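Local coordinates for alginate lyase (Alteromonas sp., PDB 1J1T), which probably depolymerises alginate, a polymer of mannuronate and guluronate, by beta-elimination, and carries a bound calcium ion, at residues V104-E109 against G120-Y125. Residues are numbered along the deposited sequence; the frame is centred on the assembly and turned at random.
Sequences VSDTDE and GIFDVY. With CA (calcium ion), chain B.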
loop_
_atom_site.group_PDB
_atom_site.type_symbol
_atom_site.label_atom_id
_atom_site.label_comp_id
_atom_site.label_asym_id
_atom_site.label_seq_id
_atom_site.Cartn_x
_atom_site.Cartn_y
_atom_site.Cartn_z
ATOM N N VAL A 104 -2.220 0.536 6.873
ATOM C CA VAL A 104 -1.589 0.431 8.179
ATOM C C VAL A 104 -1.832 1.866 8.641
ATOM O O VAL A 104 -1.139 2.788 8.205
ATOM C CB VAL A 104 -0.072 0.166 8.105
ATOM C CG1 VAL A 104 0.504 0.130 9.514
ATOM C CG2 VAL A 104 0.202 -1.163 7.404
ATOM N N SER A 105 -2.843 2.069 9.483
ATOM C CA SER A 105 -3.150 3.423 9.920
ATOM C C SER A 105 -3.530 3.573 11.381
ATOM O O SER A 105 -4.117 2.682 12.003
ATOM C CB SER A 105 -4.255 4.023 9.045
ATOM O OG SER A 105 -5.537 3.649 9.497
ATOM N N ASP A 106 -3.194 4.743 11.904
ATOM C CA ASP A 106 -3.429 5.093 13.288
ATOM C C ASP A 106 -4.425 6.251 13.339
ATOM O O ASP A 106 -4.115 7.315 13.868
ATOM C CB ASP A 106 -2.082 5.478 13.915
ATOM C CG ASP A 106 -2.184 5.787 15.397
ATOM O OD1 ASP A 106 -3.210 5.445 15.995
ATOM O OD2 ASP A 106 -1.233 6.362 15.968
ATOM N N THR A 107 -5.614 6.039 12.775
ATOM C CA THR A 107 -6.649 7.071 12.756
ATOM C C THR A 107 -7.864 6.702 13.605
ATOM O O THR A 107 -7.901 5.650 14.251
ATOM C CB THR A 107 -7.170 7.354 11.327
ATOM O OG1 THR A 107 -8.033 6.287 10.914
ATOM C CG2 THR A 107 -6.010 7.479 10.343
ATOM N N ASP A 108 -8.860 7.581 13.572
ATOM C CA ASP A 108 -10.091 7.399 14.323
ATOM C C ASP A 108 -11.204 6.772 13.482
ATOM O O ASP A 108 -12.341 6.675 13.938
ATOM C CB ASP A 108 -10.564 8.750 14.872
ATOM C CG ASP A 108 -11.032 8.662 16.314
ATOM O OD1 ASP A 108 -10.220 8.272 17.181
ATOM O OD2 ASP A 108 -12.211 8.984 16.581
ATOM N N GLU A 109 -10.895 6.351 12.257
ATOM C CA GLU A 109 -11.919 5.726 11.422
ATOM C C GLU A 109 -12.432 4.486 12.150
ATOM O O GLU A 109 -11.652 3.629 12.552
ATOM C CB GLU A 109 -11.359 5.325 10.050
ATOM C CG GLU A 109 -12.408 4.645 9.169
ATOM C CD GLU A 109 -11.913 4.306 7.772
ATOM O OE1 GLU A 109 -12.594 3.507 7.093
ATOM O OE2 GLU A 109 -10.861 4.839 7.348
ATOM N N GLY A 120 -0.583 5.310 18.560
ATOM C CA GLY A 120 0.528 4.400 18.333
ATOM C C GLY A 120 0.179 2.960 17.999
ATOM O O GLY A 120 1.068 2.152 17.742
ATOM N N ILE A 121 -1.105 2.624 18.010
ATOM C CA ILE A 121 -1.528 1.269 17.672
ATOM C C ILE A 121 -2.129 1.352 16.274
ATOM O O ILE A 121 -3.201 1.903 16.098
ATOM C CB ILE A 121 -2.589 0.749 18.673
ATOM C CG1 ILE A 121 -1.961 0.628 20.068
ATOM C CG2 ILE A 121 -3.146 -0.600 18.206
ATOM C CD1 ILE A 121 -2.927 0.182 21.146
ATOM N N PHE A 122 -1.443 0.818 15.274
ATOM C CA PHE A 122 -1.963 0.904 13.914
ATOM C C PHE A 122 -2.891 -0.234 13.539
ATOM O O PHE A 122 -2.602 -1.404 13.809
ATOM C CB PHE A 122 -0.816 0.951 12.893
ATOM C CG PHE A 122 0.152 2.072 13.125
ATOM C CD1 PHE A 122 1.112 1.978 14.126
ATOM C CD2 PHE A 122 0.064 3.246 12.385
ATOM C CE1 PHE A 122 1.970 3.042 14.393
ATOM C CE2 PHE A 122 0.916 4.319 12.640
ATOM C CZ PHE A 122 1.872 4.217 13.650
ATOM N N ASP A 123 -4.009 0.121 12.919
ATOM C CA ASP A 123 -4.959 -0.868 12.439
ATOM C C ASP A 123 -4.444 -1.301 11.070
ATOM O O ASP A 123 -3.989 -0.470 10.284
ATOM C CB ASP A 123 -6.347 -0.252 12.255
ATOM C CG ASP A 123 -7.039 0.037 13.570
ATOM O OD1 ASP A 123 -7.283 -0.920 14.335
ATOM O OD2 ASP A 123 -7.339 1.217 13.830
ATOM N N VAL A 124 -4.492 -2.597 10.796
ATOM C CA VAL A 124 -4.074 -3.103 9.495
ATOM C C VAL A 124 -5.351 -3.688 8.929
ATOM O O VAL A 124 -5.915 -4.628 9.491
ATOM C CB VAL A 124 -3.009 -4.213 9.599
ATOM C CG1 VAL A 124 -2.670 -4.728 8.198
ATOM C CG2 VAL A 124 -1.755 -3.672 10.281
ATOM N N TYR A 125 -5.822 -3.112 7.831
ATOM C CA TYR A 125 -7.056 -3.569 7.230
ATOM C C TYR A 125 -7.009 -3.490 5.720
ATOM O O TYR A 125 -6.056 -2.965 5.144
ATOM C CB TYR A 125 -8.232 -2.736 7.747
ATOM C CG TYR A 125 -8.111 -1.246 7.499
ATOM C CD1 TYR A 125 -7.375 -0.430 8.358
ATOM C CD2 TYR A 125 -8.761 -0.646 6.416
ATOM C CE1 TYR A 125 -7.295 0.955 8.148
ATOM C CE2 TYR A 125 -8.686 0.731 6.198
ATOM C CZ TYR A 125 -7.955 1.526 7.069
ATOM O OH TYR A 125 -7.904 2.892 6.866
HETATM CA CA CA B . -4.824 3.660 16.685
HETATM O O HOH W 1 -7.092 3.561 11.612
HETATM O O HOH W 2 -8.263 5.486 8.378
HETATM O O HOH W 3 -6.431 3.585 14.613
HETATM O O HOH W 4 -9.949 3.725 5.095
#
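A calcium site closes the end of two adjacent antiparallel strands, 98-105 and 121-129, where Asp106 and Ile121 supply adjacent ligands to the metal. Asp106 OD1 binds the ion at 2.5 Å, and the backbone O of Ile121 also ligates it; Asp114, Val116 and Asn119 from the connecting loop, with a water, complete the shell. With CG anti to the backbone N (chi1 -177°), the Asp106 carboxylate reaches the loop end, where OD2 accepts from Gly120 N at 2.9 Å, the donor lying above the carboxylate plane; Gly83 N is a second donor to OD2. The positive phi of Gly120 would jam a CB against the preceding carbonyl. Behind the metal, Ser105 and Asp123 form a hydrogen-bonded pair: Ser105 N gives to Asp123 O, and Asp123 N returns a 2.7 Å bond to Ser105 O. The Phe122 ring presents one face to the Asp106 side chain, CD2 lying 3.5 Å from Asp106 CB, while Phe122 CB meets Val104 CG1 at 3.7 Å. In place of Phe122, an alanine would lack the ring beside Asp106 CB, and a gap is likely to open there, leaving the Asp106 side chain less firmly backed. On the Ser105 side, Ser105 OG lies in the plane of the Tyr125 ring at its edge, 3.5 Å from CE1. Two waters bridge Tyr125 OH and Glu109 OE2, while Glu109 OE1 pairs with Arg127 and Lys137. The whole is a calcium-bound loop between neighbouring strands of a concanavalin-like beta-sandwich, the jelly-roll fold of this alginate lyase family.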